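Local coordinates for hypothetical protein PH0435 (Pyrococcus horikoshii, PDB 2YV4), which is of unestablished function but, as a Sua5 protein, probably makes threonylcarbamoyl-AMP for tRNA modification, this fragment being its C-terminal domain, at residues E55-N60 with L88-R93; G18-L23 with V75-G80; E22-L27 with K32-I37. All coordinates share one frame; numbering follows the deposited sequence.

Contact 1 of 3, residues E55-N60 with L88-R93; sequences EEVAKN and LAVMNR
V57 of helix 54-70 leans on A89 and V90 of helix 86-93, the two neighbouring helices that lie on one face of the parallel sheet in this three-layer α/β/α fold. The segment axes approach to 9.0 Å with a signed crossing angle of -32°. V57 carries the apolar part: its CB lies 4.1 Å from A89 CB, the one methyl that A89 presents, and the chain then forks. The CG1 branch, set anti to the backbone N (chi1 166°), points toward the neighbouring helix, where it meets A89 CB at 3.9 Å and V90 CG2 at 4.0 Å. It also rests against the backbone, 3.8 Å from V90 N. L50, in the loop before helix 54-70, adds to the same apolar patch by touching both V57 and V90. Beside V57 in sequence, A58 meets R93, one turn after A89 and V90, at the more exposed margin of the contact. The R93 chain starts extended and bends at chi2 (62°), which takes its guanidinium across to helix 54-70; there it also makes a cation-pi interaction with F62 and touches L61. No hydrogen bond links the two segments. The carbonyl oxygen A58 O lies over one face of the guanidinium instead, with R93 NE its closest atom at 3.5 Å and R93 CD and CZ slightly farther off.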
ATOM      1  N   GLU A  55      -0.560   4.512 -15.361  1.00 18.21           N
ATOM      2  CA  GLU A  55      -1.885   5.074 -15.610  1.00 20.86           C
ATOM      3  C   GLU A  55      -2.931   4.499 -14.658  1.00 18.76           C
ATOM      4  O   GLU A  55      -3.789   5.224 -14.158  1.00 18.27           O
ATOM      5  CB  GLU A  55      -2.321   4.815 -17.057  1.00 25.50           C
ATOM      6  CG  GLU A  55      -3.796   5.116 -17.304  1.00 31.72           C
ATOM      7  CD  GLU A  55      -4.173   5.110 -18.776  1.00 36.52           C
ATOM      8  OE1 GLU A  55      -3.942   4.084 -19.454  1.00 40.06           O
ATOM      9  OE2 GLU A  55      -4.707   6.135 -19.253  1.00 37.81           O
ATOM     10  N   GLU A  56      -2.860   3.195 -14.415  1.00 17.80           N
ATOM     11  CA  GLU A  56      -3.807   2.550 -13.516  1.00 18.89           C
ATOM     12  C   GLU A  56      -3.627   3.043 -12.088  1.00 16.56           C
ATOM     13  O   GLU A  56      -4.604   3.242 -11.372  1.00 15.97           O
ATOM     14  CB  GLU A  56      -3.648   1.030 -13.571  1.00 20.42           C
ATOM     15  CG  GLU A  56      -4.223   0.410 -14.835  1.00 27.78           C
ATOM     16  CD  GLU A  56      -4.055  -1.095 -14.872  1.00 31.30           C
ATOM     17  OE1 GLU A  56      -4.528  -1.774 -13.935  1.00 33.41           O
ATOM     18  OE2 GLU A  56      -3.450  -1.598 -15.841  1.00 35.86           O
ATOM     19  N   VAL A  57      -2.379   3.245 -11.677  1.00 14.34           N
ATOM     20  CA  VAL A  57      -2.108   3.728 -10.330  1.00 13.48           C
ATOM     21  C   VAL A  57      -2.795   5.070 -10.114  1.00 17.02           C
ATOM     22  O   VAL A  57      -3.531   5.261  -9.143  1.00 15.14           O
ATOM     23  CB  VAL A  57      -0.592   3.896 -10.088  1.00 12.95           C
ATOM     24  CG1 VAL A  57      -0.351   4.725  -8.823  1.00 10.73           C
ATOM     25  CG2 VAL A  57       0.068   2.523  -9.954  1.00  9.83           C
ATOM     26  N   ALA A  58      -2.545   6.002 -11.027  1.00 18.80           N
ATOM     27  CA  ALA A  58      -3.128   7.333 -10.940  1.00 21.13           C
ATOM     28  C   ALA A  58      -4.647   7.258 -10.872  1.00 22.97           C
ATOM     29  O   ALA A  58      -5.295   8.073 -10.211  1.00 23.24           O
ATOM     30  CB  ALA A  58      -2.698   8.164 -12.149  1.00 22.39           C
ATOM     31  N   LYS A  59      -5.208   6.263 -11.546  1.00 24.22           N
ATOM     32  CA  LYS A  59      -6.649   6.080 -11.593  1.00 26.12           C
ATOM     33  C   LYS A  59      -7.272   5.355 -10.401  1.00 25.62           C
ATOM     34  O   LYS A  59      -8.357   5.725  -9.954  1.00 28.48           O
ATOM     35  CB  LYS A  59      -7.029   5.335 -12.879  1.00 27.76           C
ATOM     36  CG  LYS A  59      -8.526   5.171 -13.079  1.00 31.09           C
ATOM     37  CD  LYS A  59      -8.853   4.308 -14.291  1.00 33.95           C
ATOM     38  CE  LYS A  59     -10.365   4.170 -14.462  1.00 36.28           C
ATOM     39  NZ  LYS A  59     -10.739   3.305 -15.617  1.00 38.83           N
ATOM     40  N   ASN A  60      -6.597   4.335  -9.880  1.00 24.41           N
ATOM     41  CA  ASN A  60      -7.149   3.549  -8.772  1.00 23.00           C
ATOM     42  C   ASN A  60      -6.773   3.938  -7.340  1.00 21.10           C
ATOM     43  O   ASN A  60      -7.526   3.661  -6.407  1.00 18.87           O
ATOM     44  CB  ASN A  60      -6.785   2.065  -8.937  1.00 24.70           C
ATOM     45  CG  ASN A  60      -7.099   1.526 -10.317  1.00 25.85           C
ATOM     46  OD1 ASN A  60      -8.164   1.788 -10.875  1.00 23.81           O
ATOM     47  ND2 ASN A  60      -6.171   0.744 -10.868  1.00 24.52           N
ATOM     48  N   LEU A  88       7.122   5.148  -8.036  1.00 14.90           N
ATOM     49  CA  LEU A  88       7.203   6.584  -8.287  1.00 15.99           C
ATOM     50  C   LEU A  88       5.807   7.156  -8.529  1.00 15.01           C
ATOM     51  O   LEU A  88       5.468   8.226  -8.015  1.00 15.03           O
ATOM     52  CB  LEU A  88       8.096   6.871  -9.496  1.00 18.61           C
ATOM     53  CG  LEU A  88       8.075   8.314 -10.011  1.00 21.11           C
ATOM     54  CD1 LEU A  88       8.400   9.278  -8.871  1.00 24.16           C
ATOM     55  CD2 LEU A  88       9.071   8.469 -11.150  1.00 22.77           C
ATOM     56  N   ALA A  89       4.997   6.439  -9.305  1.00 13.83           N
ATOM     57  CA  ALA A  89       3.641   6.886  -9.599  1.00 12.34           C
ATOM     58  C   ALA A  89       2.829   6.976  -8.316  1.00 11.77           C
ATOM     59  O   ALA A  89       2.047   7.910  -8.137  1.00 10.07           O
ATOM     60  CB  ALA A  89       2.963   5.928 -10.583  1.00 16.05           C
ATOM     61  N   VAL A  90       3.001   5.995  -7.431  1.00 11.34           N
ATOM     62  CA  VAL A  90       2.282   5.995  -6.161  1.00 11.55           C
ATOM     63  C   VAL A  90       2.610   7.263  -5.378  1.00 11.47           C
ATOM     64  O   VAL A  90       1.713   7.970  -4.917  1.00 11.55           O
ATOM     65  CB  VAL A  90       2.651   4.766  -5.294  1.00 10.70           C
ATOM     66  CG1 VAL A  90       2.101   4.940  -3.880  1.00 12.55           C
ATOM     67  CG2 VAL A  90       2.077   3.494  -5.916  1.00 11.52           C
HETATM   68  N   MSE A  91       3.900   7.552  -5.233  1.00 14.39           N
HETATM   69  CA  MSE A  91       4.328   8.739  -4.502  1.00 17.25           C
HETATM   70  C   MSE A  91       3.824  10.022  -5.168  1.00 17.35           C
HETATM   71  O   MSE A  91       3.393  10.948  -4.486  1.00 17.37           O
HETATM   72  CB  MSE A  91       5.861   8.764  -4.368  1.00 18.52           C
HETATM   73  CG  MSE A  91       6.425   7.692  -3.420  1.00 22.00           C
HETATM   74 SE   MSE A  91       8.307   7.974  -2.952  1.00 31.03          SE
HETATM   75  CE  MSE A  91       8.103   9.748  -2.282  1.00 27.64           C
ATOM     76  N   ASN A  92       3.871  10.076  -6.496  1.00 19.38           N
ATOM     77  CA  ASN A  92       3.389  11.256  -7.215  1.00 21.14           C
ATOM     78  C   ASN A  92       1.913  11.518  -6.921  1.00 21.37           C
ATOM     79  O   ASN A  92       1.527  12.633  -6.570  1.00 22.12           O
ATOM     80  CB  ASN A  92       3.587  11.082  -8.725  1.00 22.77           C
ATOM     81  CG  ASN A  92       5.034  11.228  -9.141  1.00 24.22           C
ATOM     82  OD1 ASN A  92       5.407  10.885 -10.261  1.00 26.95           O
ATOM     83  ND2 ASN A  92       5.860  11.751  -8.238  1.00 23.52           N
ATOM     84  N   ARG A  93       1.087  10.487  -7.064  1.00 21.38           N
ATOM     85  CA  ARG A  93      -0.347  10.619  -6.810  1.00 22.27           C
ATOM     86  C   ARG A  93      -0.617  10.903  -5.332  1.00 21.67           C
ATOM     87  O   ARG A  93      -1.669  11.431  -4.967  1.00 19.86           O
ATOM     88  CB  ARG A  93      -1.069   9.336  -7.236  1.00 24.05           C
ATOM     89  CG  ARG A  93      -2.566   9.320  -6.970  1.00 28.00           C
ATOM     90  CD  ARG A  93      -3.297  10.410  -7.736  1.00 33.14           C
ATOM     91  NE  ARG A  93      -4.743  10.318  -7.543  1.00 37.17           N
ATOM     92  CZ  ARG A  93      -5.615  11.237  -7.946  1.00 39.64           C
ATOM     93  NH1 ARG A  93      -5.193  12.331  -8.568  1.00 41.73           N
ATOM     94  NH2 ARG A  93      -6.914  11.061  -7.731  1.00 40.68           N
TER

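Contact 2 of 3, residues G18-L23 with V75-G80; sequences GKITEL and VVIAEG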
ATOM      1  N   GLY A  18       8.443  -9.312   0.252  1.00 11.71           N
ATOM      2  CA  GLY A  18       8.873  -9.828   1.539  1.00 13.81           C
ATOM      3  C   GLY A  18       8.690  -8.815   2.662  1.00 14.85           C
ATOM      4  O   GLY A  18       8.283  -9.163   3.775  1.00 14.60           O
ATOM      5  N   LYS A  19       8.983  -7.552   2.372  1.00 12.65           N
ATOM      6  CA  LYS A  19       8.847  -6.499   3.371  1.00 11.65           C
ATOM      7  C   LYS A  19       7.380  -6.290   3.753  1.00 12.34           C
ATOM      8  O   LYS A  19       7.049  -6.195   4.938  1.00 11.35           O
ATOM      9  CB  LYS A  19       9.459  -5.198   2.842  1.00 11.90           C
ATOM     10  CG  LYS A  19       9.310  -3.990   3.774  1.00 16.03           C
ATOM     11  CD  LYS A  19       9.974  -4.202   5.135  1.00 19.76           C
ATOM     12  CE  LYS A  19      11.481  -4.366   5.021  1.00 20.75           C
ATOM     13  NZ  LYS A  19      12.115  -4.450   6.371  1.00 22.94           N
ATOM     14  N   ILE A  20       6.497  -6.229   2.759  1.00 10.20           N
ATOM     15  CA  ILE A  20       5.077  -6.044   3.049  1.00  9.25           C
ATOM     16  C   ILE A  20       4.545  -7.196   3.905  1.00 11.41           C
ATOM     17  O   ILE A  20       3.842  -6.973   4.893  1.00  8.98           O
ATOM     18  CB  ILE A  20       4.237  -5.939   1.750  1.00  7.56           C
ATOM     19  CG1 ILE A  20       4.601  -4.647   1.015  1.00  4.62           C
ATOM     20  CG2 ILE A  20       2.743  -5.951   2.085  1.00  7.13           C
ATOM     21  CD1 ILE A  20       3.886  -4.450  -0.297  1.00  4.17           C
ATOM     22  N   THR A  21       4.885  -8.425   3.528  1.00 11.64           N
ATOM     23  CA  THR A  21       4.445  -9.598   4.280  1.00 13.30           C
ATOM     24  C   THR A  21       4.838  -9.432   5.746  1.00 14.73           C
ATOM     25  O   THR A  21       4.038  -9.687   6.651  1.00 13.12           O
ATOM     26  CB  THR A  21       5.100 -10.878   3.738  1.00 15.26           C
ATOM     27  OG1 THR A  21       4.819 -10.993   2.339  1.00 14.96           O
ATOM     28  CG2 THR A  21       4.564 -12.110   4.469  1.00 13.84           C
ATOM     29  N   GLU A  22       6.074  -8.985   5.961  1.00 14.08           N
ATOM     30  CA  GLU A  22       6.622  -8.767   7.293  1.00 14.91           C
ATOM     31  C   GLU A  22       5.845  -7.702   8.063  1.00 13.43           C
ATOM     32  O   GLU A  22       5.453  -7.921   9.209  1.00 12.62           O
ATOM     33  CB  GLU A  22       8.094  -8.349   7.187  1.00 19.32           C
ATOM     34  CG  GLU A  22       8.779  -8.069   8.520  1.00 24.52           C
ATOM     35  CD  GLU A  22      10.109  -7.341   8.353  1.00 29.95           C
ATOM     36  OE1 GLU A  22      10.826  -7.162   9.361  1.00 32.75           O
ATOM     37  OE2 GLU A  22      10.436  -6.942   7.217  1.00 33.04           O
ATOM     38  N   LEU A  23       5.625  -6.551   7.431  1.00 11.43           N
ATOM     39  CA  LEU A  23       4.902  -5.452   8.062  1.00 11.21           C
ATOM     40  C   LEU A  23       3.466  -5.811   8.450  1.00 11.04           C
ATOM     41  O   LEU A  23       3.000  -5.437   9.527  1.00  9.25           O
ATOM     42  CB  LEU A  23       4.891  -4.221   7.146  1.00 13.18           C
ATOM     43  CG  LEU A  23       6.183  -3.405   7.057  1.00 18.06           C
ATOM     44  CD1 LEU A  23       6.032  -2.318   6.002  1.00 20.01           C
ATOM     45  CD2 LEU A  23       6.502  -2.787   8.418  1.00 20.23           C
ATOM     46  N   VAL A  75      -4.039   1.230   9.281  1.00 10.34           N
ATOM     47  CA  VAL A  75      -2.861   1.509   8.468  1.00 10.31           C
ATOM     48  C   VAL A  75      -3.007   0.910   7.072  1.00 11.18           C
ATOM     49  O   VAL A  75      -3.461  -0.224   6.915  1.00 10.71           O
ATOM     50  CB  VAL A  75      -1.586   0.934   9.124  1.00 13.30           C
ATOM     51  CG1 VAL A  75      -0.363   1.227   8.260  1.00 11.75           C
ATOM     52  CG2 VAL A  75      -1.411   1.529  10.512  1.00 15.03           C
ATOM     53  N   VAL A  76      -2.626   1.687   6.063  1.00  7.28           N
ATOM     54  CA  VAL A  76      -2.695   1.253   4.676  1.00  6.55           C
ATOM     55  C   VAL A  76      -1.282   1.174   4.123  1.00  6.07           C
ATOM     56  O   VAL A  76      -0.531   2.142   4.192  1.00  7.40           O
ATOM     57  CB  VAL A  76      -3.505   2.250   3.801  1.00  8.47           C
ATOM     58  CG1 VAL A  76      -3.414   1.856   2.325  1.00  9.84           C
ATOM     59  CG2 VAL A  76      -4.961   2.266   4.237  1.00  6.13           C
ATOM     60  N   ILE A  77      -0.916   0.016   3.594  1.00  6.08           N
ATOM     61  CA  ILE A  77       0.408  -0.154   3.005  1.00  4.99           C
ATOM     62  C   ILE A  77       0.224  -0.111   1.500  1.00  4.96           C
ATOM     63  O   ILE A  77      -0.557  -0.883   0.941  1.00  2.17           O
ATOM     64  CB  ILE A  77       1.033  -1.509   3.388  1.00  5.77           C
ATOM     65  CG1 ILE A  77       1.221  -1.583   4.907  1.00  6.90           C
ATOM     66  CG2 ILE A  77       2.367  -1.689   2.663  1.00  5.90           C
ATOM     67  CD1 ILE A  77       1.669  -2.957   5.407  1.00  9.13           C
ATOM     68  N   ALA A  78       0.913   0.817   0.847  1.00  4.74           N
ATOM     69  CA  ALA A  78       0.826   0.934  -0.601  1.00  5.68           C
ATOM     70  C   ALA A  78       2.105   0.355  -1.181  1.00  5.97           C
ATOM     71  O   ALA A  78       3.198   0.801  -0.856  1.00  7.31           O
ATOM     72  CB  ALA A  78       0.669   2.401  -1.010  1.00  6.12           C
ATOM     73  N   GLU A  79       1.949  -0.657  -2.021  1.00  8.39           N
ATOM     74  CA  GLU A  79       3.068  -1.331  -2.669  1.00  9.87           C
ATOM     75  C   GLU A  79       3.696  -0.394  -3.706  1.00 11.40           C
ATOM     76  O   GLU A  79       3.015   0.049  -4.625  1.00 10.97           O
ATOM     77  CB  GLU A  79       2.539  -2.594  -3.348  1.00 11.33           C
ATOM     78  CG  GLU A  79       3.575  -3.560  -3.860  1.00 12.28           C
ATOM     79  CD  GLU A  79       2.925  -4.777  -4.492  1.00 15.17           C
ATOM     80  OE1 GLU A  79       2.073  -5.405  -3.820  1.00 14.51           O
ATOM     81  OE2 GLU A  79       3.256  -5.101  -5.654  1.00 13.72           O
ATOM     82  N   GLY A  80       4.984  -0.090  -3.553  1.00 10.71           N
ATOM     83  CA  GLY A  80       5.652   0.793  -4.498  1.00 12.06           C
ATOM     84  C   GLY A  80       6.894   0.166  -5.114  1.00 13.57           C
ATOM     85  O   GLY A  80       8.018   0.537  -4.761  1.00 13.93           O
TER
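I20 and L23, one turn apart on helix 13-29, pack against I77 and E79 of strand 75-81, the middle strand of the five-stranded parallel sheet. Helix and strand run nearly antiparallel (172°), their axes 10.1 Å apart. The apolar side chains of I20 and I77 lie alongside one another but point opposite ways, with I20 CG1 4.1 Å from I77 CG2. I77 CG1, anti to the carbonyl carbon (chi1 -62°), carries CD1 to within 3.9 Å of L23 CB, and I77 thereby spans one helical turn. The I20 and E79 side chains cross at about a right angle, and I20 CD1 lies 3.7 Å from E79 CG and 3.8 Å from E79 CB. Polar interactions stay off this interface. Within the helix K19 NZ forms a salt bridge to E22 OE2 (3.1 Å), approaching on the syn side and 24° out of the carboxylate plane. The buried E79 carboxylate is hydrogen-bonded outside the two segments, OE1 to Y42 OH and OE2 to S39 OG. Helix and strand are therefore joined by van der Waals contact alone; E79 meets I20 mainly through CB and CG, while two hydroxyl partners, one for each oxygen, hold its polar end in place.

Contact 3 of 3, residues E22-L27 with K32-I37; sequences ELVKEL and KKVGVI
A β-α-β crossover leads from strand 5-11 through helix 13-29 to strand 34-38, with strand 75-81 lying between the two in the sheet; its second half is fastened by L27 and K32 across the tight return from helix to strand. K32 N donates to L27 O over 3.0 Å at a fairly bent N-H...O angle of 152°, and the donor stands above the carbonyl plane, 35° out of it. The same oxygen is brushed by K32 CB at 3.6 Å; the lysine chain then bends at chi2 and chi4 and departs from the helix. Beyond the turn the strand runs back along the helix, the segment axes 9.2 Å apart, and methyl contacts take over. V34 divides its branches between two helix residues. Its CG1 sits in the crowded position between backbone N and carbonyl carbon (chi1 54°) and meets V24 CG1 at 4.0 Å, while V34 CG2 faces L27 CD1 at 3.8 Å. V24 is forked likewise: its second methyl, CG2, reaches V36 CG2 at 4.0 Å. In all three pairs the side chains cross at about a right angle. L27 also touches V75 and I77 of strand 75-81, and I20 adds to the packing on V36. A helix laid over its following strand through alternate side chains, V34 and V36, is characteristic of β-α-β crossovers in three-layer α/β/α folds with a parallel sheet.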
ATOM      1  N   GLU A  22       6.074  -8.985   5.961  1.00 14.08           N
ATOM      2  CA  GLU A  22       6.622  -8.767   7.293  1.00 14.91           C
ATOM      3  C   GLU A  22       5.845  -7.702   8.063  1.00 13.43           C
ATOM      4  O   GLU A  22       5.453  -7.921   9.209  1.00 12.62           O
ATOM      5  CB  GLU A  22       8.094  -8.349   7.187  1.00 19.32           C
ATOM      6  CG  GLU A  22       8.779  -8.069   8.520  1.00 24.52           C
ATOM      7  CD  GLU A  22      10.109  -7.341   8.353  1.00 29.95           C
ATOM      8  OE1 GLU A  22      10.826  -7.162   9.361  1.00 32.75           O
ATOM      9  OE2 GLU A  22      10.436  -6.942   7.217  1.00 33.04           O
ATOM     10  N   LEU A  23       5.625  -6.551   7.431  1.00 11.43           N
ATOM     11  CA  LEU A  23       4.902  -5.452   8.062  1.00 11.21           C
ATOM     12  C   LEU A  23       3.466  -5.811   8.450  1.00 11.04           C
ATOM     13  O   LEU A  23       3.000  -5.437   9.527  1.00  9.25           O
ATOM     14  CB  LEU A  23       4.891  -4.221   7.146  1.00 13.18           C
ATOM     15  CG  LEU A  23       6.183  -3.405   7.057  1.00 18.06           C
ATOM     16  CD1 LEU A  23       6.032  -2.318   6.002  1.00 20.01           C
ATOM     17  CD2 LEU A  23       6.502  -2.787   8.418  1.00 20.23           C
ATOM     18  N   VAL A  24       2.761  -6.510   7.567  1.00 10.72           N
ATOM     19  CA  VAL A  24       1.392  -6.910   7.851  1.00  9.64           C
ATOM     20  C   VAL A  24       1.348  -7.716   9.154  1.00 12.69           C
ATOM     21  O   VAL A  24       0.565  -7.413  10.057  1.00 12.99           O
ATOM     22  CB  VAL A  24       0.809  -7.739   6.687  1.00  9.71           C
ATOM     23  CG1 VAL A  24      -0.473  -8.444   7.122  1.00  6.60           C
ATOM     24  CG2 VAL A  24       0.518  -6.816   5.499  1.00  5.71           C
ATOM     25  N   LYS A  25       2.201  -8.728   9.261  1.00 12.12           N
ATOM     26  CA  LYS A  25       2.242  -9.543  10.468  1.00 15.05           C
ATOM     27  C   LYS A  25       2.531  -8.664  11.679  1.00 14.90           C
ATOM     28  O   LYS A  25       1.877  -8.790  12.712  1.00 14.96           O
ATOM     29  CB  LYS A  25       3.316 -10.627  10.349  1.00 16.02           C
ATOM     30  CG  LYS A  25       2.970 -11.732   9.380  1.00 16.56           C
ATOM     31  CD  LYS A  25       4.163 -12.645   9.166  1.00 18.92           C
ATOM     32  CE  LYS A  25       3.874 -13.708   8.123  1.00 18.59           C
ATOM     33  NZ  LYS A  25       5.083 -14.531   7.854  1.00 19.43           N
ATOM     34  N   GLU A  26       3.508  -7.771  11.545  1.00 12.95           N
ATOM     35  CA  GLU A  26       3.869  -6.875  12.634  1.00 15.20           C
ATOM     36  C   GLU A  26       2.695  -6.004  13.063  1.00 15.46           C
ATOM     37  O   GLU A  26       2.400  -5.887  14.252  1.00 14.57           O
ATOM     38  CB  GLU A  26       5.041  -5.985  12.221  1.00 16.83           C
ATOM     39  CG  GLU A  26       6.404  -6.653  12.328  1.00 22.01           C
ATOM     40  CD  GLU A  26       7.499  -5.851  11.641  1.00 25.20           C
ATOM     41  OE1 GLU A  26       7.380  -4.607  11.588  1.00 27.57           O
ATOM     42  OE2 GLU A  26       8.480  -6.459  11.158  1.00 27.68           O
ATOM     43  N   LEU A  27       2.025  -5.395  12.093  1.00 13.27           N
ATOM     44  CA  LEU A  27       0.890  -4.541  12.400  1.00 13.95           C
ATOM     45  C   LEU A  27      -0.241  -5.342  13.049  1.00 14.63           C
ATOM     46  O   LEU A  27      -0.844  -4.893  14.024  1.00 13.65           O
ATOM     47  CB  LEU A  27       0.409  -3.843  11.124  1.00 14.62           C
ATOM     48  CG  LEU A  27       1.465  -2.900  10.531  1.00 15.26           C
ATOM     49  CD1 LEU A  27       0.993  -2.323   9.206  1.00 14.93           C
ATOM     50  CD2 LEU A  27       1.759  -1.784  11.529  1.00 16.10           C
ATOM     51  N   LYS A  32      -3.419  -3.532  14.920  1.00 16.23           N
ATOM     52  CA  LYS A  32      -3.858  -2.621  13.874  1.00 16.21           C
ATOM     53  C   LYS A  32      -4.540  -3.380  12.740  1.00 16.18           C
ATOM     54  O   LYS A  32      -4.049  -4.420  12.294  1.00 15.16           O
ATOM     55  CB  LYS A  32      -2.663  -1.860  13.297  1.00 19.31           C
ATOM     56  CG  LYS A  32      -1.916  -1.002  14.291  1.00 21.42           C
ATOM     57  CD  LYS A  32      -2.742   0.194  14.719  1.00 22.63           C
ATOM     58  CE  LYS A  32      -1.959   1.048  15.696  1.00 26.48           C
ATOM     59  NZ  LYS A  32      -0.639   1.426  15.113  1.00 30.76           N
ATOM     60  N   LYS A  33      -5.684  -2.873  12.291  1.00 13.43           N
ATOM     61  CA  LYS A  33      -6.376  -3.488  11.166  1.00 12.68           C
ATOM     62  C   LYS A  33      -5.576  -2.929   9.991  1.00 10.88           C
ATOM     63  O   LYS A  33      -5.448  -1.713   9.847  1.00  9.96           O
ATOM     64  CB  LYS A  33      -7.834  -3.025  11.104  1.00 14.99           C
ATOM     65  CG  LYS A  33      -8.656  -3.708  10.023  1.00 19.20           C
ATOM     66  CD  LYS A  33     -10.111  -3.260  10.062  1.00 21.43           C
ATOM     67  CE  LYS A  33     -10.931  -3.979   8.998  1.00 21.80           C
ATOM     68  NZ  LYS A  33     -12.385  -3.660   9.094  1.00 23.83           N
ATOM     69  N   VAL A  34      -5.024  -3.813   9.168  1.00 10.15           N
ATOM     70  CA  VAL A  34      -4.185  -3.384   8.055  1.00  8.69           C
ATOM     71  C   VAL A  34      -4.705  -3.708   6.658  1.00  7.66           C
ATOM     72  O   VAL A  34      -5.242  -4.788   6.397  1.00  6.17           O
ATOM     73  CB  VAL A  34      -2.757  -3.968   8.222  1.00  9.07           C
ATOM     74  CG1 VAL A  34      -2.833  -5.458   8.401  1.00 11.69           C
ATOM     75  CG2 VAL A  34      -1.891  -3.621   7.019  1.00  9.35           C
ATOM     76  N   GLY A  35      -4.533  -2.747   5.760  1.00  6.96           N
ATOM     77  CA  GLY A  35      -4.971  -2.921   4.389  1.00  6.86           C
ATOM     78  C   GLY A  35      -3.796  -2.765   3.446  1.00  7.85           C
ATOM     79  O   GLY A  35      -2.849  -2.029   3.723  1.00  8.45           O
ATOM     80  N   VAL A  36      -3.838  -3.484   2.337  1.00  6.88           N
ATOM     81  CA  VAL A  36      -2.780  -3.396   1.357  1.00  5.79           C
ATOM     82  C   VAL A  36      -3.355  -2.989   0.013  1.00  5.41           C
ATOM     83  O   VAL A  36      -4.373  -3.523  -0.428  1.00  4.10           O
ATOM     84  CB  VAL A  36      -2.050  -4.744   1.178  1.00  6.05           C
ATOM     85  CG1 VAL A  36      -1.226  -4.728  -0.122  1.00  6.20           C
ATOM     86  CG2 VAL A  36      -1.146  -5.008   2.377  1.00  4.33           C
ATOM     87  N   ILE A  37      -2.716  -2.013  -0.611  1.00  4.23           N
ATOM     88  CA  ILE A  37      -3.104  -1.586  -1.944  1.00  4.87           C
ATOM     89  C   ILE A  37      -1.872  -2.013  -2.734  1.00  5.80           C
ATOM     90  O   ILE A  37      -0.820  -1.378  -2.647  1.00  5.13           O
ATOM     91  CB  ILE A  37      -3.276  -0.058  -2.052  1.00  6.25           C
ATOM     92  CG1 ILE A  37      -4.357   0.422  -1.081  1.00  7.90           C
ATOM     93  CG2 ILE A  37      -3.671   0.313  -3.477  1.00  7.49           C
ATOM     94  CD1 ILE A  37      -4.573   1.932  -1.114  1.00  9.06           C
TER

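Overall arrangement
Contacts 2 and 3 are two parts of one interface: their centres lie 7 Å apart, both use helix 13-29, and they share E22 and L23. Their strands are neighbours in the sheet, where I77 N lies 2.8 Å from G35 O and I37 N 2.9 Å from I77 O, both probable hydrogen bonds. Contact 1 belongs to the other face, its centre about 17 Å from that of contact 2 and 21 Å from that of contact 3. Strand 75-81 joins the two layers: I77 faces helix 13-29, whereas A78 CB points the other way and packs 4.1 Å from V90 CG1 of contact 1. Contact 3, by contrast, does not touch contact 1.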